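Long-range contacts in ThreeFoil (Artificial gene, PDB 3PG0), which is a designed three-fold symmetric beta-trefoil protein that binds a sodium ion and probably binds sugars, as ricin-type lectin domains do: residues R34-A39 against V53-Y58; L40-A45 against Q64-V69; S130-D135 against Q149-G154. All blocks are in the same frame, centred on the assembly; numbering follows the deposited sequence.

Contact 1 (R34-A39 against V53-Y58); sequences RHSGKA and VIQYSY. With NA (sodium ion), chain G.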
loop_
_atom_site.group_PDB
_atom_site.type_symbol
_atom_site.label_atom_id
_atom_site.label_comp_id
_atom_site.label_asym_id
_atom_site.label_seq_id
_atom_site.Cartn_x
_atom_site.Cartn_y
_atom_site.Cartn_z
ATOM N N ARG A 34 -2.371 11.091 2.346
ATOM C CA ARG A 34 -2.516 12.543 2.296
ATOM C C ARG A 34 -3.360 13.075 3.442
ATOM O O ARG A 34 -3.056 14.129 4.008
ATOM C CB ARG A 34 -3.124 12.953 0.958
ATOM C CG ARG A 34 -3.276 14.447 0.788
ATOM C CD ARG A 34 -3.711 14.817 -0.622
ATOM N NE ARG A 34 -3.768 16.274 -0.761
ATOM C CZ ARG A 34 -4.004 16.915 -1.904
ATOM N NH1 ARG A 34 -4.210 16.236 -3.021
ATOM N NH2 ARG A 34 -4.028 18.244 -1.930
ATOM N N HIS A 35 -4.422 12.355 3.785
ATOM C CA HIS A 35 -5.333 12.855 4.812
ATOM C C HIS A 35 -4.705 12.816 6.202
ATOM O O HIS A 35 -4.890 13.730 6.989
ATOM C CB HIS A 35 -6.667 12.083 4.787
ATOM C CG HIS A 35 -6.577 10.697 5.356
ATOM N ND1 HIS A 35 -5.651 9.770 4.923
ATOM C CD2 HIS A 35 -7.289 10.089 6.336
ATOM C CE1 HIS A 35 -5.806 8.646 5.603
ATOM N NE2 HIS A 35 -6.797 8.815 6.465
ATOM N N SER A 36 -3.936 11.770 6.495
ATOM C CA SER A 36 -3.529 11.517 7.875
ATOM C C SER A 36 -2.067 11.831 8.126
ATOM O O SER A 36 -1.669 12.082 9.272
ATOM C CB SER A 36 -3.762 10.051 8.230
ATOM O OG SER A 36 -2.903 9.231 7.449
ATOM N N GLY A 37 -1.265 11.806 7.063
ATOM C CA GLY A 37 0.172 11.985 7.184
ATOM C C GLY A 37 0.838 10.777 7.832
ATOM O O GLY A 37 2.020 10.820 8.212
ATOM N N LYS A 38 0.086 9.684 7.920
ATOM C CA LYS A 38 0.583 8.447 8.510
ATOM C C LYS A 38 0.947 7.412 7.437
ATOM O O LYS A 38 0.465 7.480 6.301
ATOM C CB LYS A 38 -0.428 7.901 9.517
ATOM C CG LYS A 38 -0.664 8.894 10.676
ATOM C CD LYS A 38 -1.593 8.343 11.736
ATOM C CE LYS A 38 -1.769 9.355 12.860
ATOM N NZ LYS A 38 -2.612 8.818 13.953
ATOM N N ALA A 39 1.803 6.467 7.808
ATOM C CA ALA A 39 2.511 5.631 6.853
ATOM C C ALA A 39 1.897 4.253 6.639
ATOM O O ALA A 39 1.290 3.674 7.543
ATOM C CB ALA A 39 3.990 5.482 7.304
ATOM N N VAL A 53 -1.940 -5.066 6.641
ATOM C CA VAL A 53 -1.338 -3.770 6.325
ATOM C C VAL A 53 -2.280 -2.676 6.813
ATOM O O VAL A 53 -3.489 -2.712 6.563
ATOM C CB VAL A 53 -1.046 -3.635 4.813
ATOM C CG1 VAL A 53 -0.653 -2.189 4.459
ATOM C CG2 VAL A 53 0.046 -4.627 4.418
ATOM N N ILE A 54 -1.712 -1.710 7.524
ATOM C CA ILE A 54 -2.481 -0.687 8.222
ATOM C C ILE A 54 -1.821 0.657 7.980
ATOM O O ILE A 54 -0.827 0.761 7.268
ATOM C CB ILE A 54 -2.507 -0.943 9.742
ATOM C CG1 ILE A 54 -1.073 -0.992 10.306
ATOM C CG2 ILE A 54 -3.255 -2.239 10.055
ATOM C CD1 ILE A 54 -1.016 -1.148 11.832
ATOM N N GLN A 55 -2.388 1.693 8.574
ATOM C CA GLN A 55 -1.744 2.993 8.616
ATOM C C GLN A 55 -1.210 3.216 10.024
ATOM O O GLN A 55 -1.833 2.805 10.998
ATOM C CB GLN A 55 -2.743 4.073 8.209
ATOM C CG GLN A 55 -2.838 5.234 9.137
ATOM C CD GLN A 55 -3.939 6.196 8.742
ATOM O OE1 GLN A 55 -3.923 6.778 7.643
ATOM N NE2 GLN A 55 -4.908 6.372 9.637
ATOM N N TYR A 56 -0.036 3.818 10.139
ATOM C CA TYR A 56 0.531 4.055 11.460
ATOM C C TYR A 56 1.531 5.204 11.414
ATOM O O TYR A 56 2.231 5.393 10.421
ATOM C CB TYR A 56 1.194 2.777 12.007
ATOM C CG TYR A 56 1.222 2.675 13.524
ATOM C CD1 TYR A 56 0.205 2.019 14.209
ATOM C CD2 TYR A 56 2.275 3.202 14.258
ATOM C CE1 TYR A 56 0.231 1.915 15.595
ATOM C CE2 TYR A 56 2.306 3.099 15.631
ATOM C CZ TYR A 56 1.285 2.460 16.294
ATOM O OH TYR A 56 1.323 2.365 17.672
ATOM N N SER A 57 1.592 5.978 12.494
ATOM C CA SER A 57 2.582 7.041 12.583
ATOM C C SER A 57 3.973 6.515 12.215
ATOM O O SER A 57 4.390 5.459 12.693
ATOM C CB SER A 57 2.615 7.606 13.999
ATOM O OG SER A 57 1.414 8.292 14.284
ATOM N N TYR A 58 4.694 7.270 11.390
ATOM C CA TYR A 58 5.998 6.822 10.895
ATOM C C TYR A 58 7.076 6.900 11.973
ATOM O O TYR A 58 7.291 7.961 12.571
ATOM C CB TYR A 58 6.438 7.646 9.682
ATOM C CG TYR A 58 7.623 7.041 8.979
ATOM C CD1 TYR A 58 7.473 5.877 8.240
ATOM C CD2 TYR A 58 8.892 7.614 9.060
ATOM C CE1 TYR A 58 8.534 5.297 7.588
ATOM C CE2 TYR A 58 9.975 7.034 8.410
ATOM C CZ TYR A 58 9.790 5.879 7.673
ATOM O OH TYR A 58 10.858 5.293 7.023
HETATM NA NA NA G . -5.368 -4.177 5.692
HETATM O O HOH W 1 3.605 9.856 10.469
#

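Contact 2 (L40-A45 against Q64-V69); sequences LDVENA and QQWRLV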
loop_
_atom_site.group_PDB
_atom_site.type_symbol
_atom_site.label_atom_id
_atom_site.label_comp_id
_atom_site.label_asym_id
_atom_site.label_seq_id
_atom_site.Cartn_x
_atom_site.Cartn_y
_atom_site.Cartn_z
ATOM N N LEU A 40 2.086 3.734 5.431
ATOM C CA LEU A 40 1.751 2.359 5.106
ATOM C C LEU A 40 2.644 1.412 5.908
ATOM O O LEU A 40 3.875 1.484 5.831
ATOM C CB LEU A 40 1.938 2.141 3.605
ATOM C CG LEU A 40 1.363 0.862 3.001
ATOM C CD1 LEU A 40 -0.168 0.903 3.040
ATOM C CD2 LEU A 40 1.873 0.725 1.565
ATOM N N ASP A 41 2.017 0.510 6.658
ATOM C CA ASP A 41 2.688 -0.184 7.746
ATOM C C ASP A 41 2.256 -1.653 7.810
ATOM O O ASP A 41 1.063 -1.950 7.767
ATOM C CB ASP A 41 2.328 0.573 9.036
ATOM C CG ASP A 41 2.903 -0.058 10.297
ATOM O OD1 ASP A 41 2.628 -1.248 10.582
ATOM O OD2 ASP A 41 3.597 0.663 11.034
ATOM N N VAL A 42 3.221 -2.575 7.900
ATOM C CA VAL A 42 2.860 -3.975 8.154
ATOM C C VAL A 42 2.776 -4.203 9.661
ATOM O O VAL A 42 3.766 -4.060 10.389
ATOM C CB VAL A 42 3.852 -4.978 7.551
ATOM C CG1 VAL A 42 3.401 -6.410 7.867
ATOM C CG2 VAL A 42 3.972 -4.774 6.033
ATOM N N GLU A 43 1.585 -4.587 10.101
ATOM C CA GLU A 43 1.194 -4.541 11.502
ATOM C C GLU A 43 2.150 -5.286 12.434
ATOM O O GLU A 43 2.378 -6.496 12.285
ATOM C CB GLU A 43 -0.232 -5.068 11.656
ATOM C CG GLU A 43 -0.770 -4.943 13.063
ATOM C CD GLU A 43 -2.241 -5.269 13.132
ATOM O OE1 GLU A 43 -2.663 -6.251 12.486
ATOM O OE2 GLU A 43 -2.973 -4.536 13.827
ATOM N N ASN A 44 2.709 -4.539 13.385
ATOM C CA ASN A 44 3.563 -5.088 14.435
ATOM C C ASN A 44 4.821 -5.781 13.916
ATOM O O ASN A 44 5.421 -6.618 14.606
ATOM C CB ASN A 44 2.761 -6.001 15.361
ATOM C CG ASN A 44 1.673 -5.242 16.116
ATOM O OD1 ASN A 44 1.861 -4.081 16.492
ATOM N ND2 ASN A 44 0.533 -5.886 16.327
ATOM N N ALA A 45 5.204 -5.425 12.690
ATOM C CA ALA A 45 6.425 -5.938 12.068
ATOM C C ALA A 45 6.416 -7.453 11.934
ATOM O O ALA A 45 7.467 -8.099 11.880
ATOM C CB ALA A 45 7.674 -5.450 12.812
ATOM N N GLN A 64 7.747 -0.251 7.742
ATOM C CA GLN A 64 7.101 0.938 7.187
ATOM C C GLN A 64 7.897 1.435 5.993
ATOM O O GLN A 64 7.689 2.553 5.526
ATOM C CB GLN A 64 7.043 2.049 8.227
ATOM C CG GLN A 64 6.387 1.651 9.526
ATOM C CD GLN A 64 6.301 2.811 10.483
ATOM O OE1 GLN A 64 7.306 3.489 10.740
ATOM N NE2 GLN A 64 5.098 3.061 11.012
ATOM N N GLN A 65 8.824 0.611 5.512
ATOM C CA GLN A 65 9.618 0.968 4.347
ATOM C C GLN A 65 9.376 -0.031 3.235
ATOM O O GLN A 65 9.317 -1.238 3.481
ATOM C CB GLN A 65 11.106 0.994 4.694
ATOM C CG GLN A 65 11.449 1.930 5.821
ATOM C CD GLN A 65 12.938 1.975 6.083
ATOM O OE1 GLN A 65 13.745 1.854 5.161
ATOM N NE2 GLN A 65 13.311 2.146 7.348
ATOM N N TRP A 66 9.235 0.481 2.015
ATOM C CA TRP A 66 8.794 -0.316 0.887
ATOM C C TRP A 66 9.719 -0.121 -0.294
ATOM O O TRP A 66 10.073 1.007 -0.639
ATOM C CB TRP A 66 7.365 0.088 0.491
ATOM C CG TRP A 66 6.375 -0.136 1.610
ATOM C CD1 TRP A 66 6.076 0.721 2.644
ATOM C CD2 TRP A 66 5.584 -1.307 1.818
ATOM N NE1 TRP A 66 5.143 0.144 3.476
ATOM C CE2 TRP A 66 4.814 -1.096 2.982
ATOM C CE3 TRP A 66 5.436 -2.512 1.119
ATOM C CZ2 TRP A 66 3.917 -2.050 3.468
ATOM C CZ3 TRP A 66 4.542 -3.460 1.599
ATOM C CH2 TRP A 66 3.799 -3.227 2.763
ATOM N N ARG A 67 10.122 -1.228 -0.900
ATOM C CA ARG A 67 10.883 -1.166 -2.137
ATOM C C ARG A 67 9.898 -1.153 -3.292
ATOM O O ARG A 67 9.070 -2.061 -3.415
ATOM C CB ARG A 67 11.829 -2.371 -2.251
ATOM C CG ARG A 67 13.073 -2.088 -3.091
ATOM C CD ARG A 67 14.123 -3.200 -2.982
ATOM N NE ARG A 67 13.857 -4.299 -3.909
ATOM N N LEU A 68 9.988 -0.137 -4.153
ATOM C CA LEU A 68 9.122 -0.034 -5.331
ATOM C C LEU A 68 9.772 -0.661 -6.562
ATOM O O LEU A 68 10.607 -0.039 -7.235
ATOM C CB LEU A 68 8.771 1.420 -5.629
ATOM C CG LEU A 68 7.407 1.915 -5.148
ATOM C CD1 LEU A 68 7.282 1.854 -3.629
ATOM C CD2 LEU A 68 7.173 3.334 -5.650
ATOM N N VAL A 69 9.362 -1.886 -6.861
ATOM C CA VAL A 69 10.016 -2.711 -7.851
ATOM C C VAL A 69 9.258 -2.672 -9.166
ATOM O O VAL A 69 8.118 -3.137 -9.246
ATOM C CB VAL A 69 10.138 -4.154 -7.337
ATOM C CG1 VAL A 69 10.820 -5.032 -8.383
ATOM C CG2 VAL A 69 10.904 -4.179 -6.004
HETATM O O HOH W 2 5.418 3.543 4.515
#

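Contact 3 (S130-D135 against Q149-G154); sequences SGKALD and QYSYSG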
loop_
_atom_site.group_PDB
_atom_site.type_symbol
_atom_site.label_atom_id
_atom_site.label_comp_id
_atom_site.label_asym_id
_atom_site.label_seq_id
_atom_site.Cartn_x
_atom_site.Cartn_y
_atom_site.Cartn_z
ATOM N N SER A 130 -8.050 -5.690 -9.817
ATOM C CA SER A 130 -9.348 -5.157 -9.430
ATOM C C SER A 130 -9.626 -3.754 -9.943
ATOM O O SER A 130 -10.775 -3.328 -9.985
ATOM C CB SER A 130 -9.434 -5.121 -7.910
ATOM O OG SER A 130 -8.513 -4.171 -7.408
ATOM N N GLY A 131 -8.574 -3.024 -10.295
ATOM C CA GLY A 131 -8.720 -1.635 -10.702
ATOM C C GLY A 131 -9.112 -0.722 -9.544
ATOM O O GLY A 131 -9.542 0.412 -9.770
ATOM N N LYS A 132 -8.912 -1.218 -8.321
ATOM C CA LYS A 132 -9.270 -0.522 -7.079
ATOM C C LYS A 132 -8.044 0.097 -6.414
ATOM O O LYS A 132 -6.953 -0.479 -6.465
ATOM C CB LYS A 132 -9.891 -1.515 -6.093
ATOM C CG LYS A 132 -11.013 -2.351 -6.660
ATOM C CD LYS A 132 -12.250 -1.525 -6.796
ATOM C CE LYS A 132 -13.457 -2.386 -7.133
ATOM N NZ LYS A 132 -14.679 -1.541 -7.183
ATOM N N ALA A 133 -8.231 1.241 -5.753
ATOM C CA ALA A 133 -7.110 2.007 -5.188
ATOM C C ALA A 133 -6.822 1.728 -3.715
ATOM O O ALA A 133 -7.726 1.430 -2.938
ATOM C CB ALA A 133 -7.368 3.497 -5.368
ATOM N N LEU A 134 -5.543 1.826 -3.357
ATOM C CA LEU A 134 -5.100 1.709 -1.976
ATOM C C LEU A 134 -5.767 2.819 -1.169
ATOM O O LEU A 134 -5.697 4.002 -1.538
ATOM C CB LEU A 134 -3.573 1.846 -1.922
ATOM C CG LEU A 134 -2.847 1.366 -0.667
ATOM C CD1 LEU A 134 -2.966 -0.145 -0.477
ATOM C CD2 LEU A 134 -1.389 1.793 -0.763
ATOM N N ASP A 135 -6.386 2.438 -0.057
ATOM C CA ASP A 135 -7.362 3.294 0.630
ATOM C C ASP A 135 -7.286 3.088 2.145
ATOM O O ASP A 135 -7.260 1.953 2.615
ATOM C CB ASP A 135 -8.745 2.916 0.060
ATOM C CG ASP A 135 -9.900 3.694 0.657
ATOM O OD1 ASP A 135 -10.076 3.709 1.890
ATOM O OD2 ASP A 135 -10.677 4.240 -0.151
ATOM N N GLN A 149 -8.626 -1.895 -0.392
ATOM C CA GLN A 149 -8.777 -1.322 -1.733
ATOM C C GLN A 149 -10.196 -0.772 -1.879
ATOM O O GLN A 149 -11.128 -1.259 -1.243
ATOM C CB GLN A 149 -8.496 -2.357 -2.844
ATOM C CG GLN A 149 -9.585 -3.408 -2.971
ATOM C CD GLN A 149 -9.351 -4.371 -4.109
ATOM O OE1 GLN A 149 -8.292 -4.364 -4.762
ATOM N NE2 GLN A 149 -10.349 -5.218 -4.362
ATOM N N TYR A 150 -10.359 0.257 -2.703
ATOM C CA TYR A 150 -11.682 0.821 -2.977
ATOM C C TYR A 150 -11.579 1.644 -4.248
ATOM O O TYR A 150 -10.537 2.241 -4.508
ATOM C CB TYR A 150 -12.126 1.703 -1.790
ATOM C CG TYR A 150 -13.626 1.824 -1.652
ATOM C CD1 TYR A 150 -14.364 2.610 -2.536
ATOM C CD2 TYR A 150 -14.299 1.148 -0.652
ATOM C CE1 TYR A 150 -15.734 2.708 -2.423
ATOM C CE2 TYR A 150 -15.684 1.243 -0.528
ATOM C CZ TYR A 150 -16.386 2.019 -1.420
ATOM O OH TYR A 150 -17.758 2.116 -1.313
ATOM N N SER A 151 -12.649 1.696 -5.042
ATOM C CA SER A 151 -12.630 2.533 -6.236
ATOM C C SER A 151 -12.112 3.929 -5.918
ATOM O O SER A 151 -12.510 4.530 -4.922
ATOM C CB SER A 151 -14.028 2.633 -6.852
ATOM O OG SER A 151 -14.430 1.385 -7.372
ATOM N N TYR A 152 -11.228 4.444 -6.765
ATOM C CA TYR A 152 -10.723 5.800 -6.575
ATOM C C TYR A 152 -11.823 6.832 -6.841
ATOM O O TYR A 152 -12.467 6.830 -7.908
ATOM C CB TYR A 152 -9.529 6.087 -7.493
ATOM C CG TYR A 152 -8.866 7.408 -7.174
ATOM C CD1 TYR A 152 -8.017 7.535 -6.078
ATOM C CD2 TYR A 152 -9.114 8.536 -7.948
ATOM C CE1 TYR A 152 -7.417 8.745 -5.776
ATOM C CE2 TYR A 152 -8.520 9.749 -7.654
ATOM C CZ TYR A 152 -7.675 9.852 -6.578
ATOM O OH TYR A 152 -7.091 11.068 -6.294
ATOM N N SER A 153 -12.056 7.698 -5.857
ATOM C CA SER A 153 -12.963 8.831 -6.032
ATOM C C SER A 153 -12.366 10.125 -5.479
ATOM O O SER A 153 -13.094 11.079 -5.194
ATOM C CB SER A 153 -14.334 8.552 -5.415
ATOM O OG SER A 153 -14.228 8.242 -4.031
ATOM N N GLY A 154 -11.040 10.163 -5.371
ATOM C CA GLY A 154 -10.339 11.404 -5.104
ATOM C C GLY A 154 -10.284 11.804 -3.637
ATOM O O GLY A 154 -9.968 12.954 -3.319
HETATM O O HOH W 3 -9.894 2.956 -8.864
#

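Contact 1 (R34-A39 against V53-Y58)
S36 OG donates to Q55 OE1 at 2.7 Å and accepts from K38 N at 3.1 Å. The second bond closes an ST turn. The first reaches Q55 from above its amide plane, 60° out of it. OG stands between the backbone N and the carbonyl carbon of S36 (chi1 66°), a rotation that serves both bonds. H35 approaches the same oxygen from another direction, with H35 CE1 3.3 Å from Q55 OE1, and CB of S36 covers one face of the imidazole. The polar ends of H35 and Q55 also have partners on the loop after strand 133-136: NE2 of each donates to S140 O, and Q55 NE2 also bonds to S142 O.

K38 lays CB on Q55 CG at 3.6 Å. Its extended chain then runs alongside S57, and in the conformer described NZ bonds to T141 O. Behind these side chains the backbones pair. A39 and Y56 form an antiparallel hydrogen-bonded pair, with A39 N to Y56 O and Y56 N to A39 O both 2.9 Å. A39 CB touches the edge of the Y58 ring at CD1, 3.6 Å away. One water joins G37 O to Y58 N.

V53 O binds the sodium ion at 2.5 Å, together with N52, N99, V100, N146 and V147. The contact thus ties the loop after strand 28-33 to the C-terminal end of strand 53-56, while the other end of that strand reaches the metal. Strand 39-42 continues the pairing, and V136 of strand 133-136 packs on H35 and Q55.

Contact 2 (L40-A45 against Q64-V69)
W66 enters the contact through its indole, which reaches L40 and V42. From CB the side chain leaves with CG anti to the carbonyl carbon (chi1 -61°), which turns the ring toward strand 39-42. W66 CD1 passes L40 O at 3.9 Å. W66 NE1 then donates to L40 O at 3.0 Å, almost straight at 174°. L40 O lies in the indole plane, but the donor stands well above the carbonyl plane, 62° out of it. W66 CE2 lies under L40 CD2 at 3.7 Å, and this methyl covers one face of the five-membered ring in a CH-pi contact. W66 CZ2 and W66 CH2, farther out, meet V42 CG2, the latter at 3.6 Å.

L40 O has further company. A water donates to L40 O at 2.9 Å and to Q64 O at 2.7 Å, and the CA of Q64 makes a CH...O contact with L40 O. Next to this, Q64 NE2 bonds to D41 OD2, though the place of that oxygen is less sure. The amide and the carboxylate stand nearly at right angles.

The contact is buried. L31 of strand 28-33 packs on both L40 and W66, A80 of strand 75-80 lies against V42 and W66, and V53 of strand 53-56 adjoins L40.

Contact 3 (S130-D135 against Q149-G154)
Strands 133-136 and 147-150 form a beta hairpin, and this contact is its open end, away from the connecting loop. A133 and Y150 make the antiparallel hydrogen-bonded pair: A133 N to Y150 O is 2.8 Å and Y150 N to A133 O is 2.9 Å. L134 and Q149 follow as a non-hydrogen-bonded pair.

S130 OG accepts from K132 N in an ST turn and donates to Q149 OE1 at 2.7 Å, tilted 46° out of the amide plane. K132 folds over the same amide, with CB 3.5 Å from Q149 CD. In the conformer described its chain bends at chi2 (-75°), which brings K132 NZ to S151 OG at 2.9 Å. NZ also forms a salt bridge with D96, which accepts from S151 N. Both side chains have a second conformer, so these NZ bonds are less sure.

D135 and Y150 lie side by side, with D135 OD2 3.3 Å from Y150 CB; D135 OD2 accepts from Q158 NE2. A buffer molecule, probably from the crystallisation liquor, bonds to D135 OD2 and weakly to Y150 OH, consistent with a sugar pocket. Such a hairpin is one of the three that cap the six-stranded barrel of a beta-trefoil.

How the contacts relate
From the N terminus, strand 28-33 leads into R34-A39, which contact 1 joins to V53-Y58 across a 13-residue connection. Contact 2 opens at the next residue, L40, and closes at Q64-V69. The two cross along the chain, since their segments alternate. They also touch: I54 N probably donates to D41 O and Q64 NE2 to S57 O. Together they tie the 39-42/53-56 strand pair to strand 66-72 of the six-stranded barrel. Contact 3 follows in series and closes a loop of the same length as contact 1. Its centre is about 17 Å from that of contact 1. It meets contact 2 where L134 CD2 packs on L40 CD1.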